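Local atomic coordinates of Lmo0181 protein (Listeria monocytogenes serovar 1/2a, PDB entry 5F7V), a protein that binds the cyclic alpha-glucan cycloalternan as the substrate-binding protein of an ABC transport system and so probably delivers the sugar for uptake. Residues T132-D137 against E145-D150; K154-A159 against I245-T250; L235-F240 against I252-M257. All coordinates share one frame; numbering follows the deposited sequence. Where two conformers were deposited one is given.

Interaction 1: T132-D137 against E145-D150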
loop_
_atom_site.group_PDB
_atom_site.type_symbol
_atom_site.label_atom_id
_atom_site.label_comp_id
_atom_site.label_asym_id
_atom_site.label_seq_id
_atom_site.Cartn_x
_atom_site.Cartn_y
_atom_site.Cartn_z
ATOM N N THR A 132 9.666 -7.104 5.090
ATOM C CA THR A 132 10.232 -6.925 6.440
ATOM C C THR A 132 11.482 -6.102 6.324
ATOM O O THR A 132 12.460 -6.544 5.718
ATOM C CB THR A 132 10.528 -8.279 7.067
ATOM O OG1 THR A 132 9.301 -9.010 7.132
ATOM C CG2 THR A 132 11.131 -8.109 8.456
ATOM N N ILE A 133 11.491 -4.947 6.960
ATOM C CA ILE A 133 12.632 -4.044 6.947
ATOM C C ILE A 133 13.324 -4.202 8.296
ATOM O O ILE A 133 12.658 -4.108 9.337
ATOM C CB ILE A 133 12.201 -2.598 6.725
ATOM C CG1 ILE A 133 11.337 -2.493 5.460
ATOM C CG2 ILE A 133 13.448 -1.707 6.660
ATOM C CD1 ILE A 133 11.095 -1.103 4.983
ATOM N N TYR A 134 14.611 -4.486 8.337
ATOM C CA TYR A 134 15.231 -4.805 9.603
ATOM C C TYR A 134 16.503 -4.016 9.818
ATOM O O TYR A 134 17.242 -3.660 8.895
ATOM C CB TYR A 134 15.469 -6.311 9.741
ATOM C CG TYR A 134 16.388 -6.976 8.756
ATOM C CD1 TYR A 134 15.910 -7.453 7.542
ATOM C CD2 TYR A 134 17.739 -7.165 9.007
ATOM C CE1 TYR A 134 16.726 -8.105 6.617
ATOM C CE2 TYR A 134 18.549 -7.804 8.099
ATOM C CZ TYR A 134 18.053 -8.257 6.904
ATOM O OH TYR A 134 18.909 -8.913 6.059
ATOM N N ASN A 135 16.719 -3.698 11.091
ATOM C CA ASN A 135 17.868 -2.945 11.586
ATOM C C ASN A 135 18.978 -3.946 11.862
ATOM O O ASN A 135 18.965 -4.656 12.869
ATOM C CB ASN A 135 17.454 -2.163 12.823
ATOM C CG ASN A 135 18.554 -1.367 13.474
ATOM O OD1 ASN A 135 19.727 -1.695 13.350
ATOM N ND2 ASN A 135 18.157 -0.305 14.165
ATOM N N LYS A 136 19.978 -3.975 10.974
ATOM C CA LYS A 136 21.064 -4.936 11.075
ATOM C C LYS A 136 21.923 -4.675 12.314
ATOM O O LYS A 136 22.452 -5.641 12.877
ATOM C CB LYS A 136 21.954 -4.860 9.854
ATOM C CG LYS A 136 21.329 -5.347 8.550
ATOM C CD LYS A 136 22.163 -4.994 7.342
ATOM C CE LYS A 136 23.423 -5.811 7.320
ATOM N NZ LYS A 136 24.192 -5.522 6.085
ATOM N N ASP A 137 22.031 -3.424 12.731
ATOM C CA ASP A 137 22.842 -3.078 13.915
ATOM C C ASP A 137 22.214 -3.746 15.137
ATOM O O ASP A 137 22.936 -4.322 15.965
ATOM C CB ASP A 137 22.900 -1.559 14.174
ATOM C CG ASP A 137 23.707 -0.752 13.190
ATOM O OD1 ASP A 137 24.080 -1.262 12.125
ATOM O OD2 ASP A 137 24.014 0.405 13.564
ATOM N N GLU A 145 20.506 -13.962 14.020
ATOM C CA GLU A 145 20.624 -14.094 12.561
ATOM C C GLU A 145 19.496 -13.335 11.845
ATOM O O GLU A 145 18.372 -13.262 12.311
ATOM C CB GLU A 145 20.573 -15.567 12.175
ATOM C CG GLU A 145 21.702 -16.390 12.786
ATOM C CD GLU A 145 23.101 -15.946 12.432
ATOM O OE1 GLU A 145 23.338 -15.402 11.325
ATOM O OE2 GLU A 145 24.049 -16.139 13.239
ATOM N N TYR A 146 19.822 -12.762 10.693
ATOM C CA TYR A 146 18.894 -11.941 9.922
ATOM C C TYR A 146 17.704 -12.753 9.407
ATOM O O TYR A 146 17.770 -13.954 9.157
ATOM C CB TYR A 146 19.611 -11.313 8.711
ATOM C CG TYR A 146 20.824 -10.474 9.042
ATOM C CD1 TYR A 146 20.972 -9.778 10.237
ATOM C CD2 TYR A 146 21.849 -10.345 8.113
ATOM C CE1 TYR A 146 22.092 -9.003 10.480
ATOM C CE2 TYR A 146 22.960 -9.578 8.360
ATOM C CZ TYR A 146 23.110 -8.897 9.552
ATOM O OH TYR A 146 24.228 -8.151 9.831
ATOM N N PRO A 147 16.571 -12.077 9.178
ATOM C CA PRO A 147 15.459 -12.758 8.506
ATOM C C PRO A 147 15.833 -13.433 7.192
ATOM O O PRO A 147 16.582 -12.858 6.418
ATOM C CB PRO A 147 14.508 -11.599 8.221
ATOM C CG PRO A 147 14.794 -10.569 9.278
ATOM C CD PRO A 147 16.300 -10.649 9.433
ATOM N N THR A 148 15.226 -14.580 6.923
ATOM C CA THR A 148 15.398 -15.287 5.671
ATOM C C THR A 148 14.027 -15.408 5.038
ATOM O O THR A 148 12.971 -15.300 5.659
ATOM C CB THR A 148 15.992 -16.703 5.826
ATOM O OG1 THR A 148 14.936 -17.588 6.216
ATOM C CG2 THR A 148 17.132 -16.728 6.837
ATOM N N ALA A 149 14.048 -15.710 3.750
ATOM C CA ALA A 149 12.870 -15.870 2.938
ATOM C C ALA A 149 12.155 -17.181 3.273
ATOM O O ALA A 149 11.020 -17.373 2.824
ATOM C CB ALA A 149 13.254 -15.851 1.453
ATOM N N ASP A 150 12.758 -18.055 4.058
ATOM C CA ASP A 150 12.006 -19.248 4.457
ATOM C C ASP A 150 11.689 -19.314 5.921
ATOM O O ASP A 150 11.193 -20.337 6.386
ATOM C CB ASP A 150 12.663 -20.474 3.900
ATOM C CG ASP A 150 12.382 -20.574 2.392
ATOM O OD1 ASP A 150 11.249 -20.729 1.798
ATOM O OD2 ASP A 150 13.412 -20.465 1.741
HETATM O O HOH W 1 26.062 -7.866 7.055
#
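Tyr-134 and Lys-136, where strand 119-135 passes into helix 136-142 of this substrate-binding-protein fold, are covered by Tyr-146 and Pro-147 of the loop that follows the helix. The clearest element is a CH-pi contact. Pro-147 lies over one face of the phenol ring of Tyr-134, its CD 3.5 Å from the ring centroid and only 4° off the ring normal. A chi1 of 62° puts CG of Tyr-134 between its backbone N and carbonyl carbon, and the ring then lies against the proline. Its far side atoms reach the next tyrosine, CE2 of Tyr-134 coming to 3.6 Å from CG of Tyr-146. The two rings meet obliquely, planes 39° apart and centroids 5.4 Å from each other. Lys-136 covers one face of the Tyr-146 ring with CG, then bends at chi3 so that its CE sits 3.5 Å from the phenol oxygen OH of Tyr-146. That hydroxyl is hydrogen-bonded to Asp-140 of the intervening helix, and a water accepts from NZ of Lys-136 at 3.2 Å while donating only weakly to OH of Tyr-146.

Interaction 2: K154-A159 against I245-T250. With GLC (alpha-D-glucopyranose), chain B.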
loop_
_atom_site.group_PDB
_atom_site.type_symbol
_atom_site.label_atom_id
_atom_site.label_comp_id
_atom_site.label_asym_id
_atom_site.label_seq_id
_atom_site.Cartn_x
_atom_site.Cartn_y
_atom_site.Cartn_z
ATOM N N LYS A 154 7.002 -18.421 13.400
ATOM C CA LYS A 154 7.677 -18.772 14.628
ATOM C C LYS A 154 9.129 -18.295 14.640
ATOM O O LYS A 154 9.646 -17.944 15.696
ATOM C CB LYS A 154 7.646 -20.270 14.879
ATOM C CG LYS A 154 8.421 -21.109 13.883
ATOM C CD LYS A 154 8.197 -22.601 14.071
ATOM C CE LYS A 154 6.826 -23.094 13.682
ATOM N NZ LYS A 154 6.539 -23.013 12.215
ATOM N N ASP A 155 9.790 -18.239 13.491
ATOM C CA ASP A 155 11.169 -17.715 13.441
ATOM C C ASP A 155 11.190 -16.227 13.704
ATOM O O ASP A 155 12.063 -15.717 14.429
ATOM C CB ASP A 155 11.803 -17.986 12.088
ATOM C CG ASP A 155 11.821 -19.446 11.763
ATOM O OD1 ASP A 155 12.567 -20.169 12.444
ATOM O OD2 ASP A 155 11.125 -19.894 10.836
ATOM N N GLU A 156 10.257 -15.479 13.155
ATOM C CA GLU A 156 10.242 -14.065 13.455
ATOM C C GLU A 156 9.799 -13.786 14.882
ATOM O O GLU A 156 10.275 -12.818 15.500
ATOM C CB GLU A 156 9.346 -13.335 12.475
ATOM C CG GLU A 156 9.123 -11.929 12.929
ATOM C CD GLU A 156 8.430 -11.124 11.859
ATOM O OE1 GLU A 156 8.182 -11.572 10.685
ATOM O OE2 GLU A 156 8.102 -10.004 12.305
ATOM N N GLU A 157 8.908 -14.595 15.444
ATOM C CA GLU A 157 8.532 -14.375 16.828
ATOM C C GLU A 157 9.703 -14.651 17.751
ATOM O O GLU A 157 9.906 -13.901 18.710
ATOM C CB GLU A 157 7.356 -15.274 17.204
ATOM C CG GLU A 157 6.017 -14.902 16.536
ATOM C CD GLU A 157 4.895 -15.923 16.674
ATOM O OE1 GLU A 157 5.053 -16.831 17.507
ATOM O OE2 GLU A 157 3.783 -15.829 16.064
ATOM N N ALA A 158 10.458 -15.700 17.521
ATOM C CA ALA A 158 11.590 -16.012 18.380
ATOM C C ALA A 158 12.660 -14.929 18.257
ATOM O O ALA A 158 13.231 -14.454 19.266
ATOM C CB ALA A 158 12.197 -17.360 18.075
ATOM N N ALA A 159 12.937 -14.467 17.041
ATOM C CA ALA A 159 13.882 -13.382 16.795
ATOM C C ALA A 159 13.415 -12.145 17.494
ATOM O O ALA A 159 14.174 -11.509 18.196
ATOM C CB ALA A 159 14.089 -13.135 15.329
ATOM N N ILE A 245 13.082 -0.329 16.826
ATOM C CA ILE A 245 12.360 -1.473 16.262
ATOM C C ILE A 245 13.325 -2.312 15.418
ATOM O O ILE A 245 13.894 -1.825 14.448
ATOM C CB ILE A 245 11.137 -0.993 15.461
ATOM C CG1 ILE A 245 10.112 -0.250 16.323
ATOM C CG2 ILE A 245 10.512 -2.166 14.722
ATOM C CD1 ILE A 245 8.929 0.364 15.614
ATOM N N ALA A 246 13.496 -3.581 15.759
ATOM C CA ALA A 246 14.405 -4.409 14.977
ATOM C C ALA A 246 13.842 -4.847 13.635
ATOM O O ALA A 246 14.600 -4.919 12.668
ATOM C CB ALA A 246 14.818 -5.631 15.785
ATOM N N MET A 247 12.537 -5.115 13.553
ATOM C CA MET A 247 11.877 -5.606 12.314
ATOM C C MET A 247 10.597 -4.803 12.138
ATOM O O MET A 247 9.770 -4.752 13.034
ATOM C CB MET A 247 11.522 -7.094 12.372
ATOM C CG MET A 247 12.711 -8.011 12.338
ATOM S SD MET A 247 12.273 -9.735 12.524
ATOM C CE MET A 247 12.045 -9.913 14.304
ATOM N N LEU A 248 10.439 -4.180 10.975
ATOM C CA LEU A 248 9.272 -3.358 10.682
ATOM C C LEU A 248 8.613 -3.888 9.409
ATOM O O LEU A 248 9.258 -3.909 8.355
ATOM C CB LEU A 248 9.686 -1.909 10.506
ATOM C CG LEU A 248 8.580 -0.934 10.139
ATOM C CD1 LEU A 248 7.568 -0.806 11.247
ATOM C CD2 LEU A 248 9.214 0.409 9.837
ATOM N N HIS A 249 7.333 -4.242 9.494
ATOM C CA HIS A 249 6.598 -4.713 8.296
ATOM C C HIS A 249 5.922 -3.510 7.654
ATOM O O HIS A 249 4.945 -2.976 8.175
ATOM C CB HIS A 249 5.544 -5.750 8.722
ATOM C CG HIS A 249 6.160 -6.991 9.258
ATOM N ND1 HIS A 249 6.179 -8.163 8.555
ATOM C CD2 HIS A 249 6.803 -7.238 10.419
ATOM C CE1 HIS A 249 6.793 -9.092 9.259
ATOM N NE2 HIS A 249 7.192 -8.554 10.393
ATOM N N THR A 250 6.492 -3.063 6.546
ATOM C CA THR A 250 5.991 -1.841 5.921
ATOM C C THR A 250 6.351 -1.824 4.461
ATOM O O THR A 250 7.026 -2.715 3.937
ATOM C CB THR A 250 6.489 -0.597 6.681
ATOM O OG1 THR A 250 5.684 0.516 6.310
ATOM C CG2 THR A 250 7.945 -0.342 6.420
HETATM C C1 GLC B . 2.290 1.934 6.455
HETATM C C2 GLC B . 2.654 2.114 7.918
HETATM C C3 GLC B . 2.228 3.458 8.455
HETATM C C4 GLC B . 2.664 4.587 7.539
HETATM C C5 GLC B . 2.196 4.330 6.122
HETATM C C6 GLC B . 2.845 5.369 5.221
HETATM O O2 GLC B . 2.124 1.053 8.721
HETATM O O3 GLC B . 2.611 3.698 9.799
HETATM O O4 GLC B . 2.202 5.841 8.026
HETATM O O5 GLC B . 2.706 3.075 5.673
HETATM O O6 GLC B . 2.477 5.231 3.844
#
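A His-carboxylate hydrogen bond carries the polar half of this contact: NE2 of His-249 donates to OE2 of Glu-156 over 2.6 Å, with an N-H...O angle of 163°. The acceptor uses its syn lone pair, and the carboxylate lies at the edge of the imidazole, the two planes only 9° apart. An extended chain makes this possible, CG of Glu-156 standing anti to the backbone N (chi1 169°) and the rest running straight out from helix 153-163 to the ring. OE2 of Glu-156 is also hydrogen-bonded to Thr-173, and ND1 of His-249 to Glu-270, so the imidazole is held through both nitrogens between two carboxylates, a setting that would tend to stabilise its protonated form.

The pair spans one layer boundary of the alpha/beta substrate-binding fold, where helix 153-163 packs on strand 245-251; the axes of the short segments approach to 11.3 Å. On the same strand OG1 of Thr-250 lies 3.7 Å from C1 of the chain B glucose, which places the His-249 and Glu-156 pair behind the wall of the glycan pocket.

Met-247, two residues before the histidine and on the same side of the strand, supplies the van der Waals contacts. Its thioether slides past the glutamate chain in the opposite direction, CE lying 3.8 Å from CG of Glu-156. The same methyl reaches the helix again one turn on, with CE of Met-247 4.0 Å from CB of Ala-159.

Interaction 3: L235-F240 against I252-M257. With GLC (alpha-D-glucopyranose), chain B; GLC (alpha-D-glucopyranose), chain C; GLC (alpha-D-glucopyranose), chain D.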
loop_
_atom_site.group_PDB
_atom_site.type_symbol
_atom_site.label_atom_id
_atom_site.label_comp_id
_atom_site.label_asym_id
_atom_site.label_seq_id
_atom_site.Cartn_x
_atom_site.Cartn_y
_atom_site.Cartn_z
ATOM N N LEU A 235 4.350 7.355 14.647
ATOM C CA LEU A 235 4.129 6.251 13.725
ATOM C C LEU A 235 5.255 5.264 13.892
ATOM O O LEU A 235 6.356 5.609 14.317
ATOM C CB LEU A 235 4.064 6.776 12.292
ATOM C CG LEU A 235 2.839 7.650 11.992
ATOM C CD1 LEU A 235 3.009 8.270 10.602
ATOM C CD2 LEU A 235 1.509 6.922 12.117
ATOM N N PRO A 236 5.016 3.981 13.556
ATOM C CA PRO A 236 6.072 3.004 13.719
ATOM C C PRO A 236 7.372 3.321 12.996
ATOM O O PRO A 236 8.465 3.061 13.499
ATOM C CB PRO A 236 5.443 1.689 13.255
ATOM C CG PRO A 236 4.009 1.940 13.149
ATOM C CD PRO A 236 3.731 3.404 13.113
ATOM N N GLU A 237 7.282 3.892 11.797
ATOM C CA GLU A 237 8.501 4.243 11.071
ATOM C C GLU A 237 9.336 5.291 11.835
ATOM O O GLU A 237 10.556 5.324 11.706
ATOM C CB GLU A 237 8.165 4.725 9.661
ATOM C CG GLU A 237 7.200 5.859 9.589
ATOM C CD GLU A 237 5.736 5.408 9.455
ATOM O OE1 GLU A 237 5.263 4.302 9.875
ATOM O OE2 GLU A 237 5.007 6.241 8.838
ATOM N N ASP A 238 8.703 6.104 12.681
ATOM C CA ASP A 238 9.459 7.070 13.496
ATOM C C ASP A 238 10.255 6.343 14.577
ATOM O O ASP A 238 11.440 6.607 14.812
ATOM C CB ASP A 238 8.547 8.090 14.180
ATOM C CG ASP A 238 7.581 8.781 13.250
ATOM O OD1 ASP A 238 7.976 9.024 12.101
ATOM O OD2 ASP A 238 6.451 9.114 13.667
ATOM N N LEU A 239 9.613 5.369 15.222
ATOM C CA LEU A 239 10.355 4.531 16.195
ATOM C C LEU A 239 11.484 3.756 15.528
ATOM O O LEU A 239 12.601 3.588 16.013
ATOM C CB LEU A 239 9.429 3.602 16.952
ATOM C CG LEU A 239 8.691 4.216 18.155
ATOM C CD1 LEU A 239 7.772 5.374 17.800
ATOM C CD2 LEU A 239 7.968 3.123 18.947
ATOM N N PHE A 240 11.200 3.253 14.330
ATOM C CA PHE A 240 12.258 2.567 13.556
ATOM C C PHE A 240 13.451 3.473 13.255
ATOM O O PHE A 240 14.612 3.082 13.476
ATOM C CB PHE A 240 11.667 1.973 12.264
ATOM C CG PHE A 240 12.655 1.164 11.451
ATOM C CD1 PHE A 240 12.958 -0.140 11.836
ATOM C CD2 PHE A 240 13.303 1.692 10.336
ATOM C CE1 PHE A 240 13.847 -0.896 11.121
ATOM C CE2 PHE A 240 14.209 0.903 9.617
ATOM C CZ PHE A 240 14.465 -0.379 10.011
ATOM N N ILE A 252 7.532 -0.567 0.557
ATOM C CA ILE A 252 8.698 -0.062 -0.168
ATOM C C ILE A 252 8.626 1.448 -0.376
ATOM O O ILE A 252 9.608 2.079 -0.752
ATOM C CB ILE A 252 8.930 -0.781 -1.524
ATOM C CG1 ILE A 252 7.824 -0.505 -2.553
ATOM C CG2 ILE A 252 9.101 -2.278 -1.276
ATOM C CD1 ILE A 252 8.028 -1.168 -3.892
ATOM N N TRP A 253 7.436 2.021 -0.169
ATOM C CA TRP A 253 7.249 3.481 -0.196
ATOM C C TRP A 253 7.969 4.199 0.919
ATOM O O TRP A 253 8.033 5.423 0.876
ATOM C CB TRP A 253 5.753 3.881 -0.190
ATOM C CG TRP A 253 4.963 3.249 0.890
ATOM C CD1 TRP A 253 4.735 3.747 2.151
ATOM C CD2 TRP A 253 4.243 2.020 0.806
ATOM N NE1 TRP A 253 3.967 2.884 2.862
ATOM C CE2 TRP A 253 3.625 1.821 2.062
ATOM C CE3 TRP A 253 4.029 1.063 -0.205
ATOM C CZ2 TRP A 253 2.839 0.688 2.336
ATOM C CZ3 TRP A 253 3.236 -0.039 0.080
ATOM C CH2 TRP A 253 2.660 -0.236 1.325
ATOM N N LEU A 254 8.527 3.470 1.888
ATOM C CA LEU A 254 9.344 4.103 2.928
ATOM C C LEU A 254 10.844 3.961 2.678
ATOM O O LEU A 254 11.623 4.432 3.499
ATOM C CB LEU A 254 8.987 3.572 4.317
ATOM C CG LEU A 254 7.577 4.010 4.739
ATOM C CD1 LEU A 254 7.306 3.514 6.167
ATOM C CD2 LEU A 254 7.289 5.503 4.617
ATOM N N PHE A 255 11.262 3.353 1.578
ATOM C CA PHE A 255 12.690 3.273 1.322
ATOM C C PHE A 255 13.320 4.665 1.220
ATOM O O PHE A 255 14.421 4.842 1.731
ATOM C CB PHE A 255 12.966 2.550 0.007
ATOM C CG PHE A 255 12.830 1.050 0.049
ATOM C CD1 PHE A 255 12.377 0.347 1.172
ATOM C CD2 PHE A 255 13.092 0.332 -1.122
ATOM C CE1 PHE A 255 12.234 -1.026 1.127
ATOM C CE2 PHE A 255 12.965 -1.025 -1.163
ATOM C CZ PHE A 255 12.516 -1.698 -0.038
ATOM N N ASP A 256 12.660 5.655 0.619
ATOM C CA ASP A 256 13.241 6.997 0.562
ATOM C C ASP A 256 13.432 7.575 1.976
ATOM O O ASP A 256 14.520 8.080 2.257
ATOM C CB ASP A 256 12.384 7.942 -0.294
ATOM C CG ASP A 256 12.989 9.321 -0.410
ATOM O OD1 ASP A 256 13.944 9.453 -1.189
ATOM O OD2 ASP A 256 12.549 10.252 0.315
ATOM N N MET A 257 12.426 7.488 2.847
ATOM C CA MET A 257 12.534 7.964 4.234
ATOM C C MET A 257 13.765 7.389 4.922
ATOM O O MET A 257 14.497 8.086 5.636
ATOM C CB MET A 257 11.280 7.529 5.016
ATOM C CG MET A 257 11.166 7.958 6.465
ATOM S SD MET A 257 9.508 7.583 7.042
ATOM C CE MET A 257 8.506 8.848 6.273
HETATM C C1 GLC B . 2.290 1.934 6.455
HETATM C C2 GLC B . 2.654 2.114 7.918
HETATM C C3 GLC B . 2.228 3.458 8.455
HETATM C C4 GLC B . 2.664 4.587 7.539
HETATM C C5 GLC B . 2.196 4.330 6.122
HETATM C C6 GLC B . 2.845 5.369 5.221
HETATM O O2 GLC B . 2.124 1.053 8.721
HETATM O O3 GLC B . 2.611 3.698 9.799
HETATM O O4 GLC B . 2.202 5.841 8.026
HETATM O O5 GLC B . 2.706 3.075 5.673
HETATM O O6 GLC B . 2.477 5.231 3.844
HETATM C C1 GLC C . 0.794 2.897 -0.107
HETATM C C2 GLC C . 0.461 2.658 -1.562
HETATM C C3 GLC C . -1.043 2.570 -1.748
HETATM C C4 GLC C . -1.647 1.563 -0.776
HETATM C C5 GLC C . -1.263 1.919 0.655
HETATM C C6 GLC C . -1.730 0.883 1.670
HETATM O O2 GLC C . 1.019 3.722 -2.341
HETATM O O3 GLC C . -1.287 2.140 -3.084
HETATM O O4 GLC C . -3.071 1.665 -0.874
HETATM O O5 GLC C . 0.178 1.948 0.755
HETATM O O6 GLC C . -1.114 1.297 2.911
HETATM C C1 GLC D . 1.223 5.841 3.530
HETATM C C2 GLC D . 0.510 4.929 2.550
HETATM C C3 GLC D . 1.215 4.875 1.205
HETATM C C4 GLC D . 1.349 6.290 0.679
HETATM C C5 GLC D . 2.167 7.097 1.696
HETATM C C6 GLC D . 2.430 8.525 1.236
HETATM O O2 GLC D . 0.417 3.625 3.121
HETATM O O3 GLC D . 0.393 4.202 0.255
HETATM O O4 GLC D . 1.935 6.300 -0.626
HETATM O O5 GLC D . 1.450 7.110 2.933
HETATM O O6 GLC D . 1.191 9.231 1.283
#
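Leu-254 and Met-257 pack against Glu-237 beside the bound glucan, and Trp-253, just before them, works through the ligand. The chi1 of Trp-253, 52°, places CG between the backbone N and carbonyl carbon, with the indole turned to the glucose units. NE1 of Trp-253 donates to the ring oxygen O5 of the chain B glucose at 3.1 Å, nearly straight at 167°, with that oxygen in the plane of the indole at its edge. Over one indole face sit two more units: C1 of the chain C glucose is 3.5 Å above the ring plane and over its centre, while C3 of the chain D glucose lies toward the rim.

Such an aromatic platform paired with acidic side chains is common in carbohydrate-binding proteins, including the sugar-specific solute-binding proteins. Glu-237, at the start of helix 236-241, is one of its acids here; Glu-320 and Glu-77 also hydrogen-bond the glucan. OE1 of Glu-237 accepts from O3 of the chain B glucose at 2.7 Å and its OE2 from O4 of the same sugar at 2.9 Å, so a bidentate carboxylate grips two neighbouring hydroxyls.

Leu-254, next along the 3-10 segment, touches the stem of that glutamate: its CD1 lies 3.8 Å from CB of Glu-237, the two side chains crossing at about a right angle. Met-257 then closes on the same stem a little further out. In the conformer described, its SD lies 3.8 Å from CG of Glu-237, next to the sharp chi2 bend of the glutamate that directs the carboxylate at the sugar.

Overall arrangement
Interactions 1 and 2 meet in one sheet, where strands 119-135 and 245-251 are antiparallel neighbours: their centres lie about 8 Å apart, and O of Ile-133 is 2.8 Å from N of Leu-248, a probable hydrogen bond. Interaction 3 lies about 16 Å from interaction 1 and 15 Å from interaction 2, centre to centre. Its helix 236-241 leads into strand 245-251, which in turn leads to helix 255-258, and Phe-240 packs on both strands, its CZ 3.7 Å from CG2 of Ile-133. Taken in the order 3, 2, 1, the contacts lie at increasing distance from the bound glucan. Interactions 3 and 2 both touch the chain B glucose, the latter through Thr-250. In interaction 1 the side chain of Thr-132 is about 11 Å from a bound glucose.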